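RimK domain protein ATP-grasp (Sphaerobacter thermophilus, PDB 5I47) probably binds ATP and a metal ion and may act as an ATP-grasp ligase of the RimK and LysX kind, joining an amino acid to a substrate. Local coordinates at residues 89-92 and 93-96; 146-149 and 150-154. All coordinates share one frame; numbering follows the deposited sequence.

Contact 1 of 2, residues 89-92 and 93-96; sequences LADR and MALL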
# COMPACT_ATOMS: atom_id res chain seq x y z
N LEU B 89 4.42 -2.27 -9.63
CA LEU B 89 3.29 -2.48 -10.52
C LEU B 89 1.97 -2.19 -9.82
O LEU B 89 1.01 -1.77 -10.47
CB LEU B 89 3.30 -3.91 -11.06
CG LEU B 89 4.61 -4.45 -11.65
CD1 LEU B 89 4.44 -5.91 -12.07
CD2 LEU B 89 5.05 -3.61 -12.82
N ALA B 90 1.90 -2.42 -8.51
CA ALA B 90 0.67 -2.24 -7.75
C ALA B 90 0.47 -0.81 -7.28
O ALA B 90 -0.67 -0.41 -7.04
CB ALA B 90 0.67 -3.17 -6.54
N ASP B 91 1.54 -0.04 -7.14
CA ASP B 91 1.52 1.28 -6.52
C ASP B 91 1.90 2.31 -7.59
O ASP B 91 3.08 2.47 -7.91
CB ASP B 91 2.46 1.32 -5.33
CG ASP B 91 2.31 2.58 -4.49
OD1 ASP B 91 1.79 3.59 -5.00
OD2 ASP B 91 2.71 2.55 -3.31
N ARG B 92 0.90 3.01 -8.12
CA ARG B 92 1.17 4.04 -9.12
C ARG B 92 2.04 5.15 -8.56
O ARG B 92 2.83 5.76 -9.29
CB ARG B 92 -0.14 4.60 -9.67
CG ARG B 92 -0.99 3.56 -10.40
CD ARG B 92 -2.06 4.20 -11.29
NE ARG B 92 -2.86 3.19 -11.97
CZ ARG B 92 -4.07 2.81 -11.60
NH1 ARG B 92 -4.65 3.39 -10.55
NH2 ARG B 92 -4.71 1.87 -12.27
N MSE B 93 1.91 5.44 -7.27
CA MSE B 93 2.69 6.50 -6.65
C MSE B 93 4.16 6.13 -6.55
O MSE B 93 5.04 6.94 -6.89
CB MSE B 93 2.14 6.82 -5.25
CG MSE B 93 2.92 7.89 -4.52
SE MSE B 93 2.73 9.65 -5.35
CE MSE B 93 4.56 9.94 -5.98
N ALA B 94 4.44 4.91 -6.10
CA ALA B 94 5.83 4.47 -5.99
C ALA B 94 6.47 4.34 -7.37
O ALA B 94 7.64 4.70 -7.55
CB ALA B 94 5.92 3.15 -5.22
N LEU B 95 5.72 3.82 -8.34
CA LEU B 95 6.22 3.74 -9.71
C LEU B 95 6.49 5.13 -10.27
O LEU B 95 7.52 5.35 -10.93
CB LEU B 95 5.22 3.00 -10.59
CG LEU B 95 5.57 2.91 -12.08
CD1 LEU B 95 6.86 2.13 -12.29
CD2 LEU B 95 4.42 2.27 -12.85
N LEU B 96 5.59 6.08 -10.01
CA LEU B 96 5.76 7.44 -10.51
C LEU B 96 7.03 8.07 -9.95
O LEU B 96 7.82 8.67 -10.69
CB LEU B 96 4.54 8.28 -10.15
CG LEU B 96 4.63 9.77 -10.48
CD1 LEU B 96 4.88 9.97 -11.98
CD2 LEU B 96 3.36 10.50 -10.03
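Met93, a selenomethionine, brings its backbone N to the carboxylate of Asp91, where N and Asp91 OD1 lie 2.9 Å apart in a weak, strongly bent bond of 126°. Its CB rests against the same oxygen, while its chain, bent at chi2 and again at chi3, leads off to Val111 and to Val67 of the second subunit. Ala94 supplies the straighter capping bond: its N reaches Asp91 OD1 at 3.2 Å with an angle of 160°, coming down from above the carboxylate plane. Asp91 can serve both amides because its CG stands opposite its own N (chi1 -170°), which swings the carboxylate alongside the first turn; Ala94 CB packs 3.7 Å from Asp91 CG. A leucine in place of Asp91 would probably leave the Met93 and Ala94 amides without their shared acceptor and fray the start of the helix. At Leu95 the helical pattern takes over, its N meeting Asp91 O at 3.0 Å in a nearly straight bond, while its side chain packs on Val251. Leu96 N follows with a bond of 2.9 Å to Arg92 O, and Leu96 CB touches that same oxygen at 3.2 Å. The guanidinium of Arg92 leaves this turn on an extended chain, and its NH1 bonds to Ser133 O. Asp91, the first residue to depart from helix 83-90, thus doubles as N-cap of helix 92-101: an aspartate N-cap at the tight joint between two consecutive helices, within the RimK-like ATP-grasp domain.

Contact 2 of 2, residues 146-149 and 150-154; sequences EDQD and AAEAI
Gln148 and Glu152, one helical turn apart, lay their side chains obliquely across one another, with the amide and carboxylate planes turned 43° apart. Gln148 NE2 reaches Glu152 OE2 at 3.0 Å, but the angle of 125° makes this a weak bond, and the rest of the touch is chiefly Gln148 CG lying 3.8 Å from the same carboxylate oxygen, Glu152 OE2. Their first torsions differ: Gln148 sets CG opposite its own N (chi1 -176°), whereas Glu152 sets CG opposite its carbonyl carbon, and both chains then run out extended until amide and carboxylate meet. Beneath them the backbone bond from Glu152 N to Gln148 O is short, 2.7 Å, and almost straight. This is the opening turn of helix 148-160, with Asp147 as its N-cap. The Asp147 carboxylate folds back over the turn, and OD1 accepts from Ala150 N at 3.3 Å, the donor standing well above the carboxylate plane. Asp147 O adds a main-chain bond from Ala151 N. Glu146 approaches from the loop before the cap, its chain bent so that OE1 comes 3.2 Å from Ala150 CB, a contact with a methyl group. The buried methyl of Ala151 points into the domain, against Phe119 and Ile122 of helix 115-125 and Val145 of strand 143-145, while Gln148 also brushes Tyr127. Like charges lie nearby on the exposed side, where Asp149 OD2 is 4.7 Å from Glu152 OE1.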
# COMPACT_ATOMS: atom_id res chain seq x y z
N GLU B 146 -12.86 14.68 -19.59
CA GLU B 146 -12.70 15.61 -20.69
C GLU B 146 -13.09 17.04 -20.33
O GLU B 146 -12.54 17.99 -20.90
CB GLU B 146 -13.52 15.16 -21.90
CG GLU B 146 -13.51 13.67 -22.16
CD GLU B 146 -14.67 12.96 -21.48
OE1 GLU B 146 -15.04 13.37 -20.36
OE2 GLU B 146 -15.21 12.00 -22.07
N ASP B 147 -14.02 17.22 -19.39
CA ASP B 147 -14.51 18.54 -19.04
C ASP B 147 -15.03 18.50 -17.60
O ASP B 147 -15.03 17.46 -16.95
CB ASP B 147 -15.60 18.99 -20.01
CG ASP B 147 -16.71 17.97 -20.14
OD1 ASP B 147 -17.56 17.90 -19.24
OD2 ASP B 147 -16.72 17.21 -21.14
N GLN B 148 -15.50 19.66 -17.13
CA GLN B 148 -15.91 19.78 -15.73
C GLN B 148 -17.10 18.89 -15.41
O GLN B 148 -17.19 18.36 -14.29
CB GLN B 148 -16.22 21.23 -15.38
CG GLN B 148 -16.58 21.44 -13.91
CD GLN B 148 -16.85 22.89 -13.57
OE1 GLN B 148 -15.96 23.74 -13.64
NE2 GLN B 148 -18.09 23.18 -13.19
N ASP B 149 -18.02 18.71 -16.36
CA ASP B 149 -19.15 17.81 -16.13
C ASP B 149 -18.67 16.39 -15.89
O ASP B 149 -19.21 15.67 -15.03
CB ASP B 149 -20.12 17.86 -17.31
CG ASP B 149 -21.16 18.94 -17.16
OD1 ASP B 149 -20.91 20.08 -17.62
OD2 ASP B 149 -22.23 18.65 -16.59
N ALA B 150 -17.65 15.95 -16.63
CA ALA B 150 -17.05 14.65 -16.36
C ALA B 150 -16.34 14.65 -15.01
O ALA B 150 -16.37 13.65 -14.29
CB ALA B 150 -16.08 14.27 -17.48
N ALA B 151 -15.71 15.77 -14.66
CA ALA B 151 -15.00 15.86 -13.38
C ALA B 151 -15.97 15.77 -12.21
O ALA B 151 -15.77 14.97 -11.29
CB ALA B 151 -14.19 17.16 -13.32
N GLU B 152 -17.03 16.58 -12.23
CA GLU B 152 -18.02 16.55 -11.16
C GLU B 152 -18.71 15.20 -11.04
O GLU B 152 -19.24 14.89 -9.97
CB GLU B 152 -19.06 17.65 -11.38
CG GLU B 152 -18.49 19.07 -11.35
CD GLU B 152 -19.53 20.13 -11.67
OE1 GLU B 152 -20.54 19.81 -12.32
OE2 GLU B 152 -19.33 21.29 -11.25
N ALA B 153 -18.71 14.40 -12.10
CA ALA B 153 -19.38 13.11 -12.07
C ALA B 153 -18.55 12.07 -11.33
O ALA B 153 -19.06 11.37 -10.45
CB ALA B 153 -19.70 12.64 -13.49
N ILE B 154 -17.27 11.95 -11.68
CA ILE B 154 -16.43 10.94 -11.06
C ILE B 154 -16.12 11.31 -9.62
O ILE B 154 -16.06 10.45 -8.74
CB ILE B 154 -15.15 10.72 -11.89
CG1 ILE B 154 -15.53 10.44 -13.34
CG2 ILE B 154 -14.35 9.56 -11.33
CD1 ILE B 154 -14.38 10.50 -14.31

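Both contacts illustrate one principle, an aspartate capping the first turn of a helix, in two different settings. Contact 1 is partly buried, centred about 9 Å from the middle of the chain, and joins two successive helices beside strands 109-112 and 246-253 and the second subunit. Contact 2 lies on the surface, centred about 27 Å out, where a loop after strand 143-145 enters a single helix. Leucines and a methionine (deposited as selenomethionine) accompany the first cap, whereas acidic and amide side chains surround the second, with the methyls of Ala150 and Ala151 against strand 143-145. The two do not touch: their centres are 25 Å apart, although both belong to the RimK-like ATP-grasp range.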